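Local structure of ferredoxin component of carbazole 1,9a-dioxygenase (Nocardioides aromaticivorans, 3GCE) at residues V12-P25 with F28-D42. The protein probably carries electrons on its Rieske [2Fe-2S] cluster to the terminal oxygenase of carbazole 1,9a-dioxygenase. Residues are numbered along the deposited sequence; the frame is centred on the assembly and turned at random.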
loop_
_atom_site.group_PDB
_atom_site.type_symbol
_atom_site.label_atom_id
_atom_site.label_comp_id
_atom_site.label_asym_id
_atom_site.label_seq_id
_atom_site.Cartn_x
_atom_site.Cartn_y
_atom_site.Cartn_z
ATOM N N VAL A 12 -10.293 10.196 -0.903
ATOM C CA VAL A 12 -9.177 11.020 -0.465
ATOM C C VAL A 12 -8.142 11.113 -1.602
ATOM O O VAL A 12 -7.669 10.081 -2.089
ATOM C CB VAL A 12 -8.548 10.407 0.812
ATOM C CG1 VAL A 12 -7.311 11.162 1.253
ATOM C CG2 VAL A 12 -9.631 10.303 1.939
ATOM N N ARG A 13 -7.801 12.327 -2.030
ATOM C CA ARG A 13 -6.787 12.502 -3.072
ATOM C C ARG A 13 -5.466 12.513 -2.331
ATOM O O ARG A 13 -5.263 13.362 -1.451
ATOM C CB ARG A 13 -6.899 13.828 -3.867
ATOM C CG ARG A 13 -5.825 13.836 -5.015
ATOM C CD ARG A 13 -5.034 15.100 -5.366
ATOM N NE ARG A 13 -3.932 15.341 -4.469
ATOM C CZ ARG A 13 -2.726 15.841 -4.775
ATOM N NH1 ARG A 13 -2.335 16.145 -6.007
ATOM N NH2 ARG A 13 -1.888 15.989 -3.796
ATOM N N VAL A 14 -4.575 11.590 -2.674
ATOM C CA VAL A 14 -3.305 11.474 -1.946
ATOM C C VAL A 14 -2.142 12.110 -2.679
ATOM O O VAL A 14 -1.209 12.604 -2.048
ATOM C CB VAL A 14 -2.976 10.003 -1.592
ATOM C CG1 VAL A 14 -4.028 9.470 -0.599
ATOM C CG2 VAL A 14 -2.907 9.130 -2.844
ATOM N N ALA A 15 -2.193 12.082 -4.006
ATOM C CA ALA A 15 -1.094 12.551 -4.825
ATOM C C ALA A 15 -1.475 12.477 -6.292
ATOM O O ALA A 15 -2.502 11.887 -6.644
ATOM C CB ALA A 15 0.164 11.690 -4.563
ATOM N N THR A 16 -0.642 13.079 -7.136
ATOM C CA THR A 16 -0.695 12.915 -8.578
ATOM C C THR A 16 0.191 11.717 -8.949
ATOM O O THR A 16 1.228 11.480 -8.307
ATOM C CB THR A 16 -0.160 14.201 -9.271
ATOM O OG1 THR A 16 -0.758 15.346 -8.665
ATOM C CG2 THR A 16 -0.500 14.224 -10.696
ATOM N N LEU A 17 -0.213 10.956 -9.967
ATOM C CA LEU A 17 0.467 9.723 -10.336
ATOM C C LEU A 17 1.980 9.892 -10.487
ATOM O O LEU A 17 2.750 9.067 -9.983
ATOM C CB LEU A 17 -0.127 9.125 -11.616
ATOM C CG LEU A 17 0.352 7.744 -12.056
ATOM C CD1 LEU A 17 -0.177 6.673 -11.138
ATOM C CD2 LEU A 17 -0.057 7.458 -13.493
ATOM N N ASP A 18 2.415 10.956 -11.158
ATOM C CA ASP A 18 3.854 11.091 -11.404
ATOM C C ASP A 18 4.610 11.754 -10.259
ATOM O O ASP A 18 5.831 11.935 -10.339
ATOM C CB ASP A 18 4.137 11.771 -12.736
ATOM C CG ASP A 18 3.246 12.953 -12.979
ATOM O OD1 ASP A 18 3.176 13.836 -12.087
ATOM O OD2 ASP A 18 2.616 12.982 -14.066
ATOM N N GLN A 19 3.901 12.084 -9.182
ATOM C CA GLN A 19 4.566 12.456 -7.938
ATOM C C GLN A 19 5.070 11.204 -7.234
ATOM O O GLN A 19 5.893 11.292 -6.328
ATOM C CB GLN A 19 3.645 13.225 -7.000
ATOM C CG GLN A 19 3.285 14.631 -7.450
ATOM C CD GLN A 19 2.296 15.302 -6.499
ATOM O OE1 GLN A 19 1.496 14.631 -5.833
ATOM N NE2 GLN A 19 2.351 16.640 -6.430
ATOM N N LEU A 20 4.567 10.043 -7.658
ATOM C CA LEU A 20 5.013 8.762 -7.110
ATOM C C LEU A 20 6.023 8.097 -8.024
ATOM O O LEU A 20 5.722 7.789 -9.193
ATOM C CB LEU A 20 3.817 7.822 -6.891
ATOM C CG LEU A 20 3.109 7.777 -5.539
ATOM C CD1 LEU A 20 2.623 9.145 -5.087
ATOM C CD2 LEU A 20 1.956 6.782 -5.610
ATOM N N LYS A 21 7.218 7.860 -7.492
ATOM C CA LYS A 21 8.209 7.071 -8.204
ATOM C C LYS A 21 7.715 5.625 -8.318
ATOM O O LYS A 21 7.307 5.026 -7.324
ATOM C CB LYS A 21 9.571 7.137 -7.494
ATOM C CG LYS A 21 10.110 8.566 -7.337
ATOM C CD LYS A 21 11.342 8.643 -6.408
ATOM C CE LYS A 21 10.951 8.643 -4.926
ATOM N NZ LYS A 21 12.137 8.777 -4.027
ATOM N N PRO A 22 7.732 5.056 -9.538
ATOM C CA PRO A 22 7.259 3.691 -9.612
ATOM C C PRO A 22 8.092 2.806 -8.692
ATOM O O PRO A 22 9.309 2.999 -8.571
ATOM C CB PRO A 22 7.462 3.333 -11.085
ATOM C CG PRO A 22 7.356 4.657 -11.789
ATOM C CD PRO A 22 8.131 5.563 -10.867
ATOM N N GLY A 23 7.420 1.884 -8.010
ATOM C CA GLY A 23 8.082 0.926 -7.150
ATOM C C GLY A 23 8.549 1.454 -5.810
ATOM O O GLY A 23 9.108 0.689 -5.038
ATOM N N VAL A 24 8.316 2.736 -5.532
ATOM C CA VAL A 24 8.662 3.330 -4.242
ATOM C C VAL A 24 7.382 3.582 -3.413
ATOM O O VAL A 24 6.587 4.485 -3.735
ATOM C CB VAL A 24 9.476 4.660 -4.384
ATOM C CG1 VAL A 24 9.869 5.189 -2.998
ATOM C CG2 VAL A 24 10.723 4.441 -5.239
ATOM N N PRO A 25 7.187 2.781 -2.351
ATOM C CA PRO A 25 5.997 2.885 -1.496
ATOM C C PRO A 25 6.002 4.145 -0.637
ATOM O O PRO A 25 7.054 4.576 -0.175
ATOM C CB PRO A 25 6.052 1.632 -0.615
ATOM C CG PRO A 25 7.262 0.869 -1.018
ATOM C CD PRO A 25 8.115 1.718 -1.907
ATOM N N PHE A 28 0.091 7.584 3.362
ATOM C CA PHE A 28 -0.797 8.735 3.409
ATOM C C PHE A 28 -1.868 8.491 4.452
ATOM O O PHE A 28 -2.271 7.338 4.700
ATOM C CB PHE A 28 -1.469 8.923 2.067
ATOM C CG PHE A 28 -0.525 9.278 0.960
ATOM C CD1 PHE A 28 0.016 10.554 0.876
ATOM C CD2 PHE A 28 -0.170 8.326 -0.007
ATOM C CE1 PHE A 28 0.894 10.889 -0.156
ATOM C CE2 PHE A 28 0.716 8.649 -1.034
ATOM C CZ PHE A 28 1.247 9.933 -1.111
ATOM N N ASP A 29 -2.334 9.575 5.065
ATOM C CA ASP A 29 -3.528 9.526 5.898
ATOM C C ASP A 29 -4.775 9.510 5.032
ATOM O O ASP A 29 -4.998 10.421 4.229
ATOM C CB ASP A 29 -3.609 10.702 6.869
ATOM C CG ASP A 29 -4.970 10.787 7.532
ATOM O OD1 ASP A 29 -5.305 9.854 8.276
ATOM O OD2 ASP A 29 -5.732 11.751 7.287
ATOM N N VAL A 30 -5.592 8.475 5.207
ATOM C CA VAL A 30 -6.821 8.354 4.490
ATOM C C VAL A 30 -7.911 8.296 5.556
ATOM O O VAL A 30 -8.239 7.223 6.058
ATOM C CB VAL A 30 -6.825 7.097 3.566
ATOM C CG1 VAL A 30 -8.173 6.929 2.867
ATOM C CG2 VAL A 30 -5.707 7.189 2.499
ATOM N N ASP A 31 -8.446 9.465 5.918
ATOM C CA ASP A 31 -9.562 9.527 6.870
ATOM C C ASP A 31 -9.216 8.908 8.217
ATOM O O ASP A 31 -10.008 8.145 8.764
ATOM C CB ASP A 31 -10.765 8.769 6.301
ATOM C CG ASP A 31 -11.909 9.677 5.949
ATOM O OD1 ASP A 31 -11.733 10.564 5.060
ATOM O OD2 ASP A 31 -12.996 9.483 6.564
ATOM N N GLY A 32 -8.033 9.207 8.735
ATOM C CA GLY A 32 -7.604 8.654 10.011
ATOM C C GLY A 32 -6.821 7.361 9.896
ATOM O O GLY A 32 -6.102 7.001 10.835
ATOM N N ASP A 33 -6.958 6.655 8.766
ATOM C CA ASP A 33 -6.195 5.409 8.537
ATOM C C ASP A 33 -4.945 5.634 7.701
ATOM O O ASP A 33 -4.988 6.314 6.685
ATOM C CB ASP A 33 -7.057 4.341 7.873
ATOM C CG ASP A 33 -8.222 3.914 8.746
ATOM O OD1 ASP A 33 -7.994 3.538 9.914
ATOM O OD2 ASP A 33 -9.366 3.977 8.265
ATOM N N GLU A 34 -3.839 5.025 8.123
ATOM C CA GLU A 34 -2.590 5.184 7.416
ATOM C C GLU A 34 -2.526 4.126 6.322
ATOM O O GLU A 34 -2.693 2.909 6.583
ATOM C CB GLU A 34 -1.406 5.030 8.370
ATOM C CG GLU A 34 -0.120 5.630 7.863
ATOM C CD GLU A 34 1.011 5.489 8.886
ATOM O OE1 GLU A 34 0.807 5.802 10.089
ATOM O OE2 GLU A 34 2.102 5.057 8.487
ATOM N N VAL A 35 -2.296 4.598 5.101
ATOM C CA VAL A 35 -2.395 3.746 3.923
ATOM C C VAL A 35 -1.132 3.799 3.064
ATOM O O VAL A 35 -0.676 4.878 2.657
ATOM C CB VAL A 35 -3.633 4.130 3.075
ATOM C CG1 VAL A 35 -3.731 3.254 1.844
ATOM C CG2 VAL A 35 -4.882 3.963 3.905
ATOM N N MET A 36 -0.561 2.627 2.814
ATOM C CA MET A 36 0.599 2.522 1.949
ATOM C C MET A 36 0.116 2.503 0.509
ATOM O O MET A 36 -0.760 1.709 0.159
ATOM C CB MET A 36 1.381 1.244 2.251
ATOM C CG MET A 36 2.750 1.182 1.545
ATOM S SD MET A 36 2.721 0.114 0.116
ATOM C CE MET A 36 2.646 -1.381 1.022
ATOM N N VAL A 37 0.703 3.374 -0.305
ATOM C CA VAL A 37 0.369 3.474 -1.715
ATOM C C VAL A 37 1.645 3.222 -2.509
ATOM O O VAL A 37 2.704 3.725 -2.134
ATOM C CB VAL A 37 -0.299 4.858 -2.012
ATOM C CG1 VAL A 37 -0.528 5.080 -3.495
ATOM C CG2 VAL A 37 -1.630 4.922 -1.287
ATOM N N VAL A 38 1.546 2.403 -3.568
ATOM C CA VAL A 38 2.677 2.113 -4.418
ATOM C C VAL A 38 2.253 1.967 -5.883
ATOM O O VAL A 38 1.224 1.362 -6.190
ATOM C CB VAL A 38 3.454 0.854 -3.896
ATOM C CG1 VAL A 38 2.642 -0.431 -4.075
ATOM C CG2 VAL A 38 4.844 0.744 -4.554
ATOM N N ARG A 39 3.040 2.566 -6.772
ATOM C CA ARG A 39 2.852 2.460 -8.219
ATOM C C ARG A 39 3.682 1.294 -8.750
ATOM O O ARG A 39 4.833 1.095 -8.341
ATOM C CB ARG A 39 3.370 3.710 -8.923
ATOM C CG ARG A 39 2.456 4.909 -8.999
ATOM C CD ARG A 39 3.117 6.012 -9.888
ATOM N NE ARG A 39 3.213 5.647 -11.310
ATOM C CZ ARG A 39 3.834 6.364 -12.254
ATOM N NH1 ARG A 39 4.467 7.496 -11.962
ATOM N NH2 ARG A 39 3.827 5.943 -13.507
ATOM N N ASP A 40 3.087 0.525 -9.647
ATOM C CA ASP A 40 3.813 -0.416 -10.478
ATOM C C ASP A 40 3.330 -0.181 -11.914
ATOM O O ASP A 40 2.126 -0.253 -12.186
ATOM C CB ASP A 40 3.515 -1.853 -10.039
ATOM C CG ASP A 40 4.305 -2.892 -10.849
ATOM O OD1 ASP A 40 5.555 -2.886 -10.781
ATOM O OD2 ASP A 40 3.665 -3.702 -11.556
ATOM N N GLY A 41 4.248 0.123 -12.836
ATOM C CA GLY A 41 3.832 0.491 -14.193
ATOM C C GLY A 41 2.911 1.685 -14.067
ATOM O O GLY A 41 3.264 2.662 -13.414
ATOM N N ASP A 42 1.720 1.597 -14.649
ATOM C CA ASP A 42 0.718 2.639 -14.458
ATOM C C ASP A 42 -0.345 2.251 -13.428
ATOM O O ASP A 42 -1.319 2.996 -13.216
ATOM C CB ASP A 42 0.049 2.986 -15.787
ATOM C CG ASP A 42 0.984 3.732 -16.721
ATOM O OD1 ASP A 42 1.553 4.765 -16.292
ATOM O OD2 ASP A 42 1.150 3.264 -17.868
HETATM O O HOH W 1 5.172 4.337 -5.957
#
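Arg-39 lies sandwiched between two aliphatic side chains of 12-25: Pro-22 CG sits over the centre of one guanidinium face, 3.9 Å from CZ, and Leu-17 CG lies over the opposite face, nearer its rim. An arginine suits this place because its flat head accepts apolar cover while its N-H groups serve the backbone. NH1 gives a hydrogen bond to Leu-20 O (3.1 Å), running nearly along the C=O axis though 27° out of the guanidinium plane, and a weak one to Leu-17 O; the bend at chi3 (68°) turns the head to meet them. With alanine in its place, Leu-20 O would lose its NH1 bond, and Leu-17 and Pro-22 would probably be left facing a gap. Gly-23 N bonds to Arg-39 O at 2.7 Å; in the type II turn from Lys-21 to Val-24, proline's rigid ring suits the second position and glycine the positive phi of the third. A water ties Arg-39 N to Lys-21 O and Val-24 O.

Within the Rieske fold, strands 12-16 and 28-30 belong to two different antiparallel sheets, with apolar side chains between. Packing is close here too: branched Val-14 presents CB and its methyls to the flat Phe-28 ring, CB 3.7 Å from the centroid in a CH-pi contact, while Leu-20 CD1 approaches the ring edge. Val-12 CG2 ends the apolar row against Val-30 CG1 (3.8 Å). Toward solvent the contact loosens, at the Asp-31 carboxylate beside Val-12 and at exposed Asp-42, whose OD1 comes no closer to 12-25 than 4.2 Å, at Leu-17 CD2, and makes a long salt bridge to Arg-39 NH2.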